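Trans-2-enoyl-CoA reductase [NADH] (Treponema denticola ATCC 35405, PDB 4GGO) catalyses the NADH-dependent reduction of the carbon-carbon double bond of trans-2-enoyl-CoA thioesters such as crotonyl-CoA, a step of fatty acid synthesis. Local coordinates at residues N14-A19 and N382-E387; I144-A149 and T229-Y234; K163-P168 and E191-E196; F299-E304 and K351-L356. All coordinates share one frame; numbering follows the deposited sequence.

Overall arrangement
The four contacts tie together distant parts of one monomer built on a Rossmann-type parallel sheet. Interaction 2 is the most central, its centre about 8 Å from that of the chain, where strands 141-146 and 227-233 run side by side and lead to NAD(+)- and substrate-binding residues. Interaction 3 lies within the sequence between those two strands and joins loops near the surface. Interaction 4, later in the chain, pairs helices 291-305 and 347-359. Interaction 1 spans all of these, bringing residues 14-19 against the loop after helix 371-380. Centres lie 22 to 30 Å apart and no two contacts touch; interaction 2 alone contains residues of the NAD(+) and substrate sites, and the others lie farther out.

Interaction 1 (N14-A19 and N382-E387); sequences NICLNA and NGFDVE
A19 and N382 bring the two backbones closest, CA to CA 4.8 Å, where the turn after strand 15-16 passes the loop that follows helix 371-380. A19 CA also lies 3.3 Å from N382 O in a CA-H...O contact. The one hydrogen bond across the contact runs from N382 ND2 to N18 O, 3.0 Å, and is bent, with 142° at the hydrogen; the acceptor sits out of the N382 amide plane and the donor out of the carbonyl plane. N382 CG, anti to its own carbonyl carbon (chi1 -68°), also packs against C16 SG. G383, with positive phi, is the C-prime residue of a Schellman motif that ends the helix through F384 N to L379 O and G383 N to A380 O, and F384 follows directly. The F384 ring meets C16 SG obliquely, F384 CE2 lying 3.6 Å from the sulfur, as a sulfur-aromatic contact. N18 O lies in the plane of the same ring, at its edge. The N18 side chain crosses F384 at about a right angle, N18 ND2 3.7 Å from F384 CZ, with amide and ring planes 41° apart. That amide is held by K8 O and M10 N, while P9 and L379 also touch the F384 side chain.

Interaction 2 (I144-A149 and T229-Y234); sequences IVYSLA and TLAYSY
Y232 lays its ring obliquely against V145, CE2 standing 3.6 Å from V145 CG1, and the same methyl also reaches CZ and OH. With CG anti to its carbonyl carbon (chi1 -66°), Y232 starts its ring on the side of the sheet where V145 lies. S147 completes the patch: its CB lies 3.7 Å from Y232 CD2, and its OG is at the ring edge, in plane. The hydroxyl of Y232 is bonded to S66 OG. The backbones form a parallel ladder pairing I144 with T229, V145 with L230 and Y146 with A231. I144 O accepts two donors: L230 N at 3.0 Å, nearly in line with the carbonyl, and T229 OG1 at 3.1 Å, tilted 32° from the carbonyl plane. T229 OG1 is also hydrogen-bonded to W210 NE1. Y146 N gives a short bond of 2.7 Å to L230 O, whereas Y232 N to Y146 O, at 3.4 Å, is weak. Beyond the pairing the chains diverge, one to L148 and A149 of the NAD(+) site, the other to Y234, which binds substrate, as in a Rossmann-type sheet whose strand ends carry the site. Strand 52-56 flanks residues 144-147 and strand 270-276 flanks residues 229-233; helix 208-219 packs on I144, T229 and A231, and helix 311-323 on L230 and Y232.

Interaction 3 (K163-P168 and E191-E196); sequences KSVLKP and EPANDE
P168 O receives the one hydrogen bond between the two loops, from A193 N at 2.9 Å with 157° at the hydrogen, the donor nearly along the C=O axis. A CA-H...O contact from P192 CA, 3.3 Å from the same P168 O, adds to it. E191 O, by contrast, meets carbon: K167 CD comes to 3.1 Å and P168 CD to 3.4 Å, while K167 CB and CG also lie close. This buried carbonyl oxygen has no polar partner in the model. The arrangement joins the loop after strand 161-163 to the lead-in of helix 195-205, in which N194 is the N-cap residue: its OD1 accepts from E197 N. Apolar contacts centre on the A193 methyl. A193 CB meets K167 CE at 3.9 Å and, more loosely, V165 CG2 at 4.3 Å. The K167 chain is bent at chi3 (-69°), which turns CE so that it lies against A193 CB. Charge enters at the tip of K167, whose NZ forms a salt bridge with E197 OE2 in the first turn of the helix. T248, at the start of helix 248-266, is bonded to the K167 and V165 backbones and touches A193.

Interaction 4 (F299-E304 and K351-L356); sequences FKVMKE and KAVSAL
V301 and V353 mark the closest approach of two helical segments, CA to CA 6.4 Å, whose axes pass 9.4 Å apart with their N-to-C directions at 137°. This is a helix-helix packing contact between helices 291-305 and 347-359, made wholly of apolar side-chain contacts, with no hydrogen bond from one segment to the other. V301 carries it, pointing at the second helix and using both methyls. CG1, anti to the backbone N (chi1 171°), meets A352 CB at 3.7 Å. V301 CG2, on the other branch, reaches V353 CG2 at 3.8 Å and L356 CD2 at 4.0 Å, touching both. V301 and V353 cross obliquely, whereas V301 and L356 slide past each other in opposite directions. V353 turns the same CG2 branch toward V301 CB as well. It also touches Y294, S297 and L298 of helix 291-305, which extend the packing along the same pair of helices; S297 also touches L356. The contact joins a helix of the catalytic region to one of the region that follows it in the chain, named in this family for FAD binding. K300 adds the aliphatic start of its side chain. It crosses L356 at about a right angle; a bend at chi2 (65°) sets CD, and the chain end leads away from the second helix, while K300 CG stays 4.1 Å from L356 CD2.

Interaction 1 (N14-A19 and N382-E387)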
loop_
_atom_site.group_PDB
_atom_site.type_symbol
_atom_site.label_atom_id
_atom_site.label_comp_id
_atom_site.label_asym_id
_atom_site.label_seq_id
_atom_site.Cartn_x
_atom_site.Cartn_y
_atom_site.Cartn_z
ATOM N N ASN A 14 2.227 4.075 -19.435
ATOM C CA ASN A 14 2.158 4.607 -18.071
ATOM C C ASN A 14 2.613 3.634 -16.982
ATOM O O ASN A 14 2.299 3.818 -15.806
ATOM C CB ASN A 14 0.754 5.137 -17.759
ATOM C CG ASN A 14 0.362 6.301 -18.646
ATOM O OD1 ASN A 14 1.131 7.246 -18.825
ATOM N ND2 ASN A 14 -0.838 6.235 -19.211
ATOM N N ILE A 15 3.359 2.607 -17.377
ATOM C CA ILE A 15 3.857 1.613 -16.432
ATOM C C ILE A 15 5.359 1.402 -16.594
ATOM O O ILE A 15 5.847 1.198 -17.706
ATOM C CB ILE A 15 3.140 0.256 -16.610
ATOM C CG1 ILE A 15 1.641 0.403 -16.351
ATOM C CG2 ILE A 15 3.739 -0.796 -15.685
ATOM C CD1 ILE A 15 0.855 -0.868 -16.592
ATOM N N CYS A 16 6.090 1.456 -15.485
ATOM C CA CYS A 16 7.519 1.161 -15.506
ATOM C C CYS A 16 7.722 -0.346 -15.585
ATOM O O CYS A 16 7.386 -1.076 -14.654
ATOM C CB CYS A 16 8.214 1.728 -14.268
ATOM S SG CYS A 16 10.012 1.540 -14.290
ATOM N N LEU A 17 8.275 -0.804 -16.703
ATOM C CA LEU A 17 8.367 -2.235 -16.977
ATOM C C LEU A 17 9.479 -2.937 -16.203
ATOM O O LEU A 17 9.292 -4.052 -15.719
ATOM C CB LEU A 17 8.536 -2.482 -18.479
ATOM C CG LEU A 17 7.424 -1.925 -19.372
ATOM C CD1 LEU A 17 7.596 -2.398 -20.819
ATOM C CD2 LEU A 17 6.045 -2.289 -18.824
ATOM N N ASN A 18 10.632 -2.287 -16.088
ATOM C CA ASN A 18 11.785 -2.897 -15.433
ATOM C C ASN A 18 12.022 -2.394 -14.009
ATOM O O ASN A 18 11.221 -1.636 -13.464
ATOM C CB ASN A 18 13.043 -2.702 -16.282
ATOM C CG ASN A 18 13.329 -1.244 -16.569
ATOM O OD1 ASN A 18 12.437 -0.399 -16.502
ATOM N ND2 ASN A 18 14.579 -0.939 -16.897
ATOM N N ALA A 19 13.128 -2.825 -13.411
ATOM C CA ALA A 19 13.459 -2.434 -12.046
ATOM C C ALA A 19 14.964 -2.466 -11.805
ATOM O O ALA A 19 15.680 -3.278 -12.392
ATOM C CB ALA A 19 12.742 -3.331 -11.050
ATOM N N ASN A 382 10.209 1.385 -8.342
ATOM C CA ASN A 382 10.920 0.367 -9.106
ATOM C C ASN A 382 12.433 0.454 -8.929
ATOM O O ASN A 382 13.189 -0.232 -9.618
ATOM C CB ASN A 382 10.550 0.454 -10.588
ATOM C CG ASN A 382 9.112 0.056 -10.851
ATOM O OD1 ASN A 382 8.180 0.742 -10.433
ATOM N ND2 ASN A 382 8.924 -1.056 -11.554
ATOM N N GLY A 383 12.871 1.299 -8.002
ATOM C CA GLY A 383 14.282 1.407 -7.676
ATOM C C GLY A 383 15.034 2.446 -8.485
ATOM O O GLY A 383 16.264 2.462 -8.496
ATOM N N PHE A 384 14.301 3.320 -9.165
ATOM C CA PHE A 384 14.927 4.375 -9.951
ATOM C C PHE A 384 14.892 5.709 -9.212
ATOM O O PHE A 384 14.024 5.933 -8.369
ATOM C CB PHE A 384 14.248 4.507 -11.316
ATOM C CG PHE A 384 14.352 3.272 -12.165
ATOM C CD1 PHE A 384 15.523 2.979 -12.844
ATOM C CD2 PHE A 384 13.279 2.405 -12.288
ATOM C CE1 PHE A 384 15.622 1.843 -13.628
ATOM C CE2 PHE A 384 13.371 1.268 -13.070
ATOM C CZ PHE A 384 14.545 0.988 -13.740
ATOM N N ASP A 385 15.852 6.577 -9.526
ATOM C CA ASP A 385 15.907 7.937 -8.981
ATOM C C ASP A 385 16.087 7.986 -7.457
ATOM O O ASP A 385 15.766 8.988 -6.820
ATOM C CB ASP A 385 14.670 8.742 -9.406
ATOM C CG ASP A 385 14.838 10.239 -9.194
ATOM O OD1 ASP A 385 15.878 10.790 -9.611
ATOM O OD2 ASP A 385 13.933 10.859 -8.596
ATOM N N VAL A 386 16.605 6.913 -6.869
ATOM C CA VAL A 386 16.841 6.919 -5.427
ATOM C C VAL A 386 18.254 7.411 -5.104
ATOM O O VAL A 386 19.197 7.183 -5.864
ATOM C CB VAL A 386 16.536 5.550 -4.765
ATOM C CG1 VAL A 386 15.702 4.686 -5.693
ATOM C CG2 VAL A 386 17.811 4.833 -4.363
ATOM N N GLU A 387 18.382 8.107 -3.979
ATOM C CA GLU A 387 19.628 8.769 -3.613
ATOM C C GLU A 387 20.719 7.769 -3.246
ATOM O O GLU A 387 20.458 6.774 -2.571
ATOM C CB GLU A 387 19.382 9.729 -2.446
ATOM C CG GLU A 387 20.243 10.977 -2.463
ATOM C CD GLU A 387 19.837 11.973 -1.392
ATOM O OE1 GLU A 387 19.985 13.193 -1.623
ATOM O OE2 GLU A 387 19.371 11.536 -0.319
#

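Interaction 2 (I144-A149 and T229-Y234)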
loop_
_atom_site.group_PDB
_atom_site.type_symbol
_atom_site.label_atom_id
_atom_site.label_comp_id
_atom_site.label_asym_id
_atom_site.label_seq_id
_atom_site.Cartn_x
_atom_site.Cartn_y
_atom_site.Cartn_z
ATOM N N ILE A 144 -2.355 -8.618 11.888
ATOM C CA ILE A 144 -2.473 -9.075 10.509
ATOM C C ILE A 144 -2.774 -7.916 9.571
ATOM O O ILE A 144 -3.861 -7.342 9.604
ATOM C CB ILE A 144 -3.565 -10.147 10.357
ATOM C CG1 ILE A 144 -3.282 -11.327 11.286
ATOM C CG2 ILE A 144 -3.656 -10.614 8.911
ATOM C CD1 ILE A 144 -4.304 -12.428 11.190
ATOM N N VAL A 145 -1.805 -7.576 8.731
ATOM C CA VAL A 145 -1.954 -6.453 7.817
ATOM C C VAL A 145 -2.362 -6.924 6.427
ATOM O O VAL A 145 -1.608 -7.624 5.752
ATOM C CB VAL A 145 -0.654 -5.636 7.721
ATOM C CG1 VAL A 145 -0.830 -4.465 6.766
ATOM C CG2 VAL A 145 -0.234 -5.148 9.105
ATOM N N TYR A 146 -3.563 -6.539 6.006
ATOM C CA TYR A 146 -4.050 -6.892 4.678
ATOM C C TYR A 146 -3.852 -5.730 3.713
ATOM O O TYR A 146 -4.617 -4.765 3.726
ATOM C CB TYR A 146 -5.527 -7.291 4.727
ATOM C CG TYR A 146 -6.031 -7.912 3.443
ATOM C CD1 TYR A 146 -6.539 -7.124 2.418
ATOM C CD2 TYR A 146 -5.993 -9.287 3.255
ATOM C CE1 TYR A 146 -6.996 -7.690 1.241
ATOM C CE2 TYR A 146 -6.447 -9.862 2.083
ATOM C CZ TYR A 146 -6.948 -9.059 1.081
ATOM O OH TYR A 146 -7.402 -9.627 -0.086
ATOM N N SER A 147 -2.827 -5.829 2.872
ATOM C CA SER A 147 -2.507 -4.760 1.933
ATOM C C SER A 147 -2.340 -5.283 0.510
ATOM O O SER A 147 -1.452 -4.845 -0.221
ATOM C CB SER A 147 -1.235 -4.031 2.372
ATOM O OG SER A 147 -0.897 -2.998 1.460
ATOM N N LEU A 148 -3.196 -6.223 0.122
ATOM C CA LEU A 148 -3.136 -6.789 -1.221
ATOM C C LEU A 148 -3.606 -5.787 -2.269
ATOM O O LEU A 148 -4.658 -5.162 -2.121
ATOM C CB LEU A 148 -3.959 -8.078 -1.306
ATOM C CG LEU A 148 -3.384 -9.283 -0.558
ATOM C CD1 LEU A 148 -4.282 -10.496 -0.723
ATOM C CD2 LEU A 148 -1.974 -9.591 -1.043
ATOM N N ALA A 149 -2.814 -5.636 -3.325
ATOM C CA ALA A 149 -3.134 -4.710 -4.402
ATOM C C ALA A 149 -2.984 -5.393 -5.756
ATOM O O ALA A 149 -1.890 -5.454 -6.315
ATOM C CB ALA A 149 -2.243 -3.481 -4.326
ATOM N N THR A 229 -6.364 -6.824 13.092
ATOM C CA THR A 229 -6.259 -6.994 11.647
ATOM C C THR A 229 -6.773 -5.761 10.906
ATOM O O THR A 229 -7.833 -5.224 11.227
ATOM C CB THR A 229 -6.944 -8.295 11.146
ATOM O OG1 THR A 229 -6.713 -8.450 9.740
ATOM C CG2 THR A 229 -8.440 -8.275 11.417
ATOM N N LEU A 230 -6.000 -5.307 9.924
ATOM C CA LEU A 230 -6.323 -4.085 9.200
ATOM C C LEU A 230 -6.342 -4.315 7.697
ATOM O O LEU A 230 -5.562 -5.105 7.171
ATOM C CB LEU A 230 -5.302 -2.990 9.517
ATOM C CG LEU A 230 -4.957 -2.699 10.977
ATOM C CD1 LEU A 230 -3.924 -1.585 11.057
ATOM C CD2 LEU A 230 -6.199 -2.330 11.760
ATOM N N ALA A 231 -7.239 -3.615 7.013
ATOM C CA ALA A 231 -7.233 -3.571 5.559
ATOM C C ALA A 231 -7.126 -2.115 5.127
ATOM O O ALA A 231 -7.915 -1.273 5.555
ATOM C CB ALA A 231 -8.490 -4.211 4.994
ATOM N N TYR A 232 -6.138 -1.819 4.292
ATOM C CA TYR A 232 -5.895 -0.448 3.865
ATOM C C TYR A 232 -6.861 -0.025 2.767
ATOM O O TYR A 232 -7.270 -0.837 1.935
ATOM C CB TYR A 232 -4.446 -0.278 3.410
ATOM C CG TYR A 232 -3.450 -0.450 4.532
ATOM C CD1 TYR A 232 -3.739 0.001 5.815
ATOM C CD2 TYR A 232 -2.226 -1.070 4.318
ATOM C CE1 TYR A 232 -2.837 -0.152 6.850
ATOM C CE2 TYR A 232 -1.315 -1.230 5.349
ATOM C CZ TYR A 232 -1.627 -0.769 6.614
ATOM O OH TYR A 232 -0.730 -0.921 7.648
ATOM N N SER A 233 -7.228 1.252 2.777
ATOM C CA SER A 233 -8.178 1.786 1.814
ATOM C C SER A 233 -7.953 3.279 1.599
ATOM O O SER A 233 -6.991 3.849 2.110
ATOM C CB SER A 233 -9.610 1.531 2.284
ATOM O OG SER A 233 -10.544 1.982 1.322
ATOM N N TYR A 234 -8.848 3.907 0.844
ATOM C CA TYR A 234 -8.712 5.322 0.521
ATOM C C TYR A 234 -10.080 5.952 0.298
ATOM O O TYR A 234 -10.975 5.329 -0.269
ATOM C CB TYR A 234 -7.834 5.494 -0.720
ATOM C CG TYR A 234 -7.484 6.930 -1.046
ATOM C CD1 TYR A 234 -6.845 7.737 -0.115
ATOM C CD2 TYR A 234 -7.774 7.469 -2.292
ATOM C CE1 TYR A 234 -6.521 9.048 -0.409
ATOM C CE2 TYR A 234 -7.447 8.776 -2.598
ATOM C CZ TYR A 234 -6.819 9.560 -1.654
ATOM O OH TYR A 234 -6.496 10.863 -1.955
#

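Interaction 3 (K163-P168 and E191-E196)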
loop_
_atom_site.group_PDB
_atom_site.type_symbol
_atom_site.label_atom_id
_atom_site.label_comp_id
_atom_site.label_asym_id
_atom_site.label_seq_id
_atom_site.Cartn_x
_atom_site.Cartn_y
_atom_site.Cartn_z
ATOM N N LYS A 163 -11.799 -9.360 -12.983
ATOM C CA LYS A 163 -11.027 -8.159 -13.283
ATOM C C LYS A 163 -11.710 -6.910 -12.734
ATOM O O LYS A 163 -12.893 -6.680 -12.981
ATOM C CB LYS A 163 -10.812 -8.027 -14.793
ATOM C CG LYS A 163 -9.681 -8.886 -15.331
ATOM C CD LYS A 163 -9.662 -8.917 -16.850
ATOM C CE LYS A 163 -10.298 -10.194 -17.381
ATOM N NZ LYS A 163 -10.235 -10.272 -18.867
ATOM N N SER A 164 -10.959 -6.107 -11.987
ATOM C CA SER A 164 -11.500 -4.879 -11.414
ATOM C C SER A 164 -11.395 -3.718 -12.395
ATOM O O SER A 164 -10.511 -3.694 -13.252
ATOM C CB SER A 164 -10.777 -4.526 -10.111
ATOM O OG SER A 164 -9.418 -4.208 -10.352
ATOM N N VAL A 165 -12.310 -2.762 -12.270
ATOM C CA VAL A 165 -12.261 -1.541 -13.064
ATOM C C VAL A 165 -12.323 -0.319 -12.150
ATOM O O VAL A 165 -12.778 -0.408 -11.009
ATOM C CB VAL A 165 -13.417 -1.468 -14.084
ATOM C CG1 VAL A 165 -13.428 -2.708 -14.970
ATOM C CG2 VAL A 165 -14.750 -1.303 -13.369
ATOM N N LEU A 166 -11.856 0.817 -12.654
ATOM C CA LEU A 166 -11.891 2.064 -11.902
ATOM C C LEU A 166 -12.788 3.058 -12.624
ATOM O O LEU A 166 -12.305 3.927 -13.350
ATOM C CB LEU A 166 -10.484 2.645 -11.768
ATOM C CG LEU A 166 -9.383 1.693 -11.299
ATOM C CD1 LEU A 166 -8.052 2.422 -11.212
ATOM C CD2 LEU A 166 -9.742 1.064 -9.963
ATOM N N LYS A 167 -14.098 2.927 -12.430
ATOM C CA LYS A 167 -15.062 3.700 -13.207
ATOM C C LYS A 167 -16.258 4.161 -12.368
ATOM O O LYS A 167 -16.575 3.551 -11.347
ATOM C CB LYS A 167 -15.523 2.885 -14.426
ATOM C CG LYS A 167 -14.419 2.656 -15.458
ATOM C CD LYS A 167 -14.926 2.052 -16.757
ATOM C CE LYS A 167 -15.387 0.623 -16.581
ATOM N NZ LYS A 167 -15.483 -0.054 -17.906
ATOM N N PRO A 168 -16.922 5.250 -12.792
ATOM C CA PRO A 168 -18.092 5.752 -12.065
ATOM C C PRO A 168 -19.364 4.999 -12.442
ATOM O O PRO A 168 -19.315 4.068 -13.244
ATOM C CB PRO A 168 -18.195 7.195 -12.552
ATOM C CG PRO A 168 -17.697 7.128 -13.951
ATOM C CD PRO A 168 -16.577 6.119 -13.933
ATOM N N GLU A 191 -15.572 6.041 -18.404
ATOM C CA GLU A 191 -16.950 5.721 -18.761
ATOM C C GLU A 191 -17.646 5.000 -17.610
ATOM O O GLU A 191 -16.992 4.339 -16.810
ATOM C CB GLU A 191 -16.976 4.852 -20.023
ATOM C CG GLU A 191 -16.237 5.448 -21.216
ATOM C CD GLU A 191 -17.045 6.501 -21.957
ATOM O OE1 GLU A 191 -17.211 6.360 -23.188
ATOM O OE2 GLU A 191 -17.508 7.469 -21.319
ATOM N N PRO A 192 -18.978 5.132 -17.516
ATOM C CA PRO A 192 -19.719 4.436 -16.457
ATOM C C PRO A 192 -19.660 2.917 -16.620
ATOM O O PRO A 192 -19.652 2.416 -17.743
ATOM C CB PRO A 192 -21.154 4.944 -16.638
ATOM C CG PRO A 192 -21.219 5.414 -18.053
ATOM C CD PRO A 192 -19.861 5.964 -18.352
ATOM N N ALA A 193 -19.614 2.199 -15.503
ATOM C CA ALA A 193 -19.454 0.749 -15.528
ATOM C C ALA A 193 -20.788 0.011 -15.486
ATOM O O ALA A 193 -21.804 0.561 -15.059
ATOM C CB ALA A 193 -18.565 0.297 -14.379
ATOM N N ASN A 194 -20.771 -1.242 -15.935
ATOM C CA ASN A 194 -21.952 -2.098 -15.885
ATOM C C ASN A 194 -21.984 -2.977 -14.634
ATOM O O ASN A 194 -21.054 -2.953 -13.826
ATOM C CB ASN A 194 -22.055 -2.954 -17.154
ATOM C CG ASN A 194 -20.794 -3.758 -17.426
ATOM O OD1 ASN A 194 -20.194 -4.329 -16.515
ATOM N ND2 ASN A 194 -20.380 -3.798 -18.688
ATOM N N ASP A 195 -23.052 -3.757 -14.488
ATOM C CA ASP A 195 -23.248 -4.592 -13.305
ATOM C C ASP A 195 -22.168 -5.663 -13.143
ATOM O O ASP A 195 -21.838 -6.048 -12.023
ATOM C CB ASP A 195 -24.640 -5.235 -13.327
ATOM C CG ASP A 195 -25.735 -4.275 -12.900
ATOM O OD1 ASP A 195 -25.474 -3.057 -12.832
ATOM O OD2 ASP A 195 -26.862 -4.742 -12.638
ATOM N N GLU A 196 -21.619 -6.136 -14.259
ATOM C CA GLU A 196 -20.549 -7.129 -14.216
ATOM C C GLU A 196 -19.249 -6.542 -13.675
ATOM O O GLU A 196 -18.643 -7.096 -12.758
ATOM C CB GLU A 196 -20.312 -7.744 -15.598
ATOM C CG GLU A 196 -21.159 -8.975 -15.879
ATOM C CD GLU A 196 -20.619 -9.808 -17.026
ATOM O OE1 GLU A 196 -19.866 -9.260 -17.859
ATOM O OE2 GLU A 196 -20.942 -11.013 -17.088
#

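Interaction 4 (F299-E304 and K351-L356)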
loop_
_atom_site.group_PDB
_atom_site.type_symbol
_atom_site.label_atom_id
_atom_site.label_comp_id
_atom_site.label_asym_id
_atom_site.label_seq_id
_atom_site.Cartn_x
_atom_site.Cartn_y
_atom_site.Cartn_z
ATOM N N PHE A 299 1.033 16.995 -2.810
ATOM C CA PHE A 299 2.432 16.892 -2.409
ATOM C C PHE A 299 3.021 18.286 -2.210
ATOM O O PHE A 299 3.747 18.536 -1.249
ATOM C CB PHE A 299 3.254 16.131 -3.454
ATOM C CG PHE A 299 2.883 14.675 -3.594
ATOM C CD1 PHE A 299 2.020 14.068 -2.697
ATOM C CD2 PHE A 299 3.413 13.915 -4.624
ATOM C CE1 PHE A 299 1.684 12.731 -2.830
ATOM C CE2 PHE A 299 3.082 12.578 -4.761
ATOM C CZ PHE A 299 2.218 11.986 -3.861
ATOM N N LYS A 300 2.695 19.191 -3.126
ATOM C CA LYS A 300 3.182 20.563 -3.067
ATOM C C LYS A 300 2.709 21.268 -1.798
ATOM O O LYS A 300 3.507 21.849 -1.061
ATOM C CB LYS A 300 2.711 21.340 -4.295
ATOM C CG LYS A 300 3.254 22.757 -4.377
ATOM C CD LYS A 300 4.762 22.750 -4.555
ATOM C CE LYS A 300 5.280 24.126 -4.935
ATOM N NZ LYS A 300 6.741 24.106 -5.224
ATOM N N VAL A 301 1.407 21.207 -1.551
ATOM C CA VAL A 301 0.807 21.860 -0.396
ATOM C C VAL A 301 1.312 21.279 0.925
ATOM O O VAL A 301 1.688 22.019 1.835
ATOM C CB VAL A 301 -0.734 21.765 -0.445
ATOM C CG1 VAL A 301 -1.345 22.258 0.854
ATOM C CG2 VAL A 301 -1.278 22.555 -1.630
ATOM N N MET A 302 1.329 19.953 1.024
ATOM C CA MET A 302 1.685 19.299 2.279
ATOM C C MET A 302 3.174 19.404 2.615
ATOM O O MET A 302 3.548 19.448 3.788
ATOM C CB MET A 302 1.206 17.844 2.293
ATOM C CG MET A 302 -0.308 17.718 2.176
ATOM S SD MET A 302 -0.943 16.053 2.444
ATOM C CE MET A 302 -0.822 15.923 4.227
ATOM N N LYS A 303 4.021 19.457 1.592
ATOM C CA LYS A 303 5.449 19.650 1.818
ATOM C C LYS A 303 5.732 21.066 2.315
ATOM O O LYS A 303 6.623 21.277 3.138
ATOM C CB LYS A 303 6.259 19.343 0.555
ATOM C CG LYS A 303 6.421 17.853 0.280
ATOM C CD LYS A 303 7.145 17.589 -1.033
ATOM C CE LYS A 303 7.320 16.095 -1.266
ATOM N NZ LYS A 303 8.058 15.800 -2.526
ATOM N N GLU A 304 4.963 22.032 1.818
ATOM C CA GLU A 304 5.092 23.413 2.273
ATOM C C GLU A 304 4.557 23.583 3.695
ATOM O O GLU A 304 5.095 24.363 4.477
ATOM C CB GLU A 304 4.375 24.375 1.319
ATOM C CG GLU A 304 5.058 24.534 -0.030
ATOM C CD GLU A 304 4.466 25.658 -0.858
ATOM O OE1 GLU A 304 3.547 26.346 -0.365
ATOM O OE2 GLU A 304 4.923 25.855 -2.004
ATOM N N LYS A 351 -8.454 23.041 0.971
ATOM C CA LYS A 351 -8.753 24.332 0.367
ATOM C C LYS A 351 -7.554 24.866 -0.410
ATOM O O LYS A 351 -7.709 25.461 -1.474
ATOM C CB LYS A 351 -9.223 25.331 1.425
ATOM C CG LYS A 351 -10.625 25.040 1.936
ATOM C CD LYS A 351 -11.193 26.213 2.716
ATOM C CE LYS A 351 -10.377 26.494 3.963
ATOM N NZ LYS A 351 -11.028 27.524 4.817
ATOM N N ALA A 352 -6.357 24.636 0.120
ATOM C CA ALA A 352 -5.135 25.043 -0.559
ATOM C C ALA A 352 -4.923 24.231 -1.838
ATOM O O ALA A 352 -4.489 24.764 -2.860
ATOM C CB ALA A 352 -3.941 24.899 0.369
ATOM N N VAL A 353 -5.232 22.938 -1.775
ATOM C CA VAL A 353 -5.099 22.066 -2.936
ATOM C C VAL A 353 -6.107 22.439 -4.021
ATOM O O VAL A 353 -5.763 22.503 -5.202
ATOM C CB VAL A 353 -5.275 20.579 -2.556
ATOM C CG1 VAL A 353 -5.322 19.709 -3.806
ATOM C CG2 VAL A 353 -4.152 20.130 -1.632
ATOM N N SER A 354 -7.347 22.687 -3.613
ATOM C CA SER A 354 -8.410 23.050 -4.545
ATOM C C SER A 354 -8.109 24.360 -5.265
ATOM O O SER A 354 -8.337 24.481 -6.468
ATOM C CB SER A 354 -9.756 23.145 -3.823
ATOM O OG SER A 354 -10.208 21.864 -3.422
ATOM N N ALA A 355 -7.601 25.339 -4.524
ATOM C CA ALA A 355 -7.233 26.621 -5.113
ATOM C C ALA A 355 -6.069 26.442 -6.080
ATOM O O ALA A 355 -6.022 27.072 -7.136
ATOM C CB ALA A 355 -6.876 27.626 -4.029
ATOM N N LEU A 356 -5.139 25.566 -5.714
ATOM C CA LEU A 356 -3.955 25.315 -6.524
ATOM C C LEU A 356 -4.306 24.640 -7.847
ATOM O O LEU A 356 -3.770 25.002 -8.895
ATOM C CB LEU A 356 -2.949 24.464 -5.743
ATOM C CG LEU A 356 -1.558 24.298 -6.355
ATOM C CD1 LEU A 356 -0.947 25.655 -6.665
ATOM C CD2 LEU A 356 -0.657 23.506 -5.416
#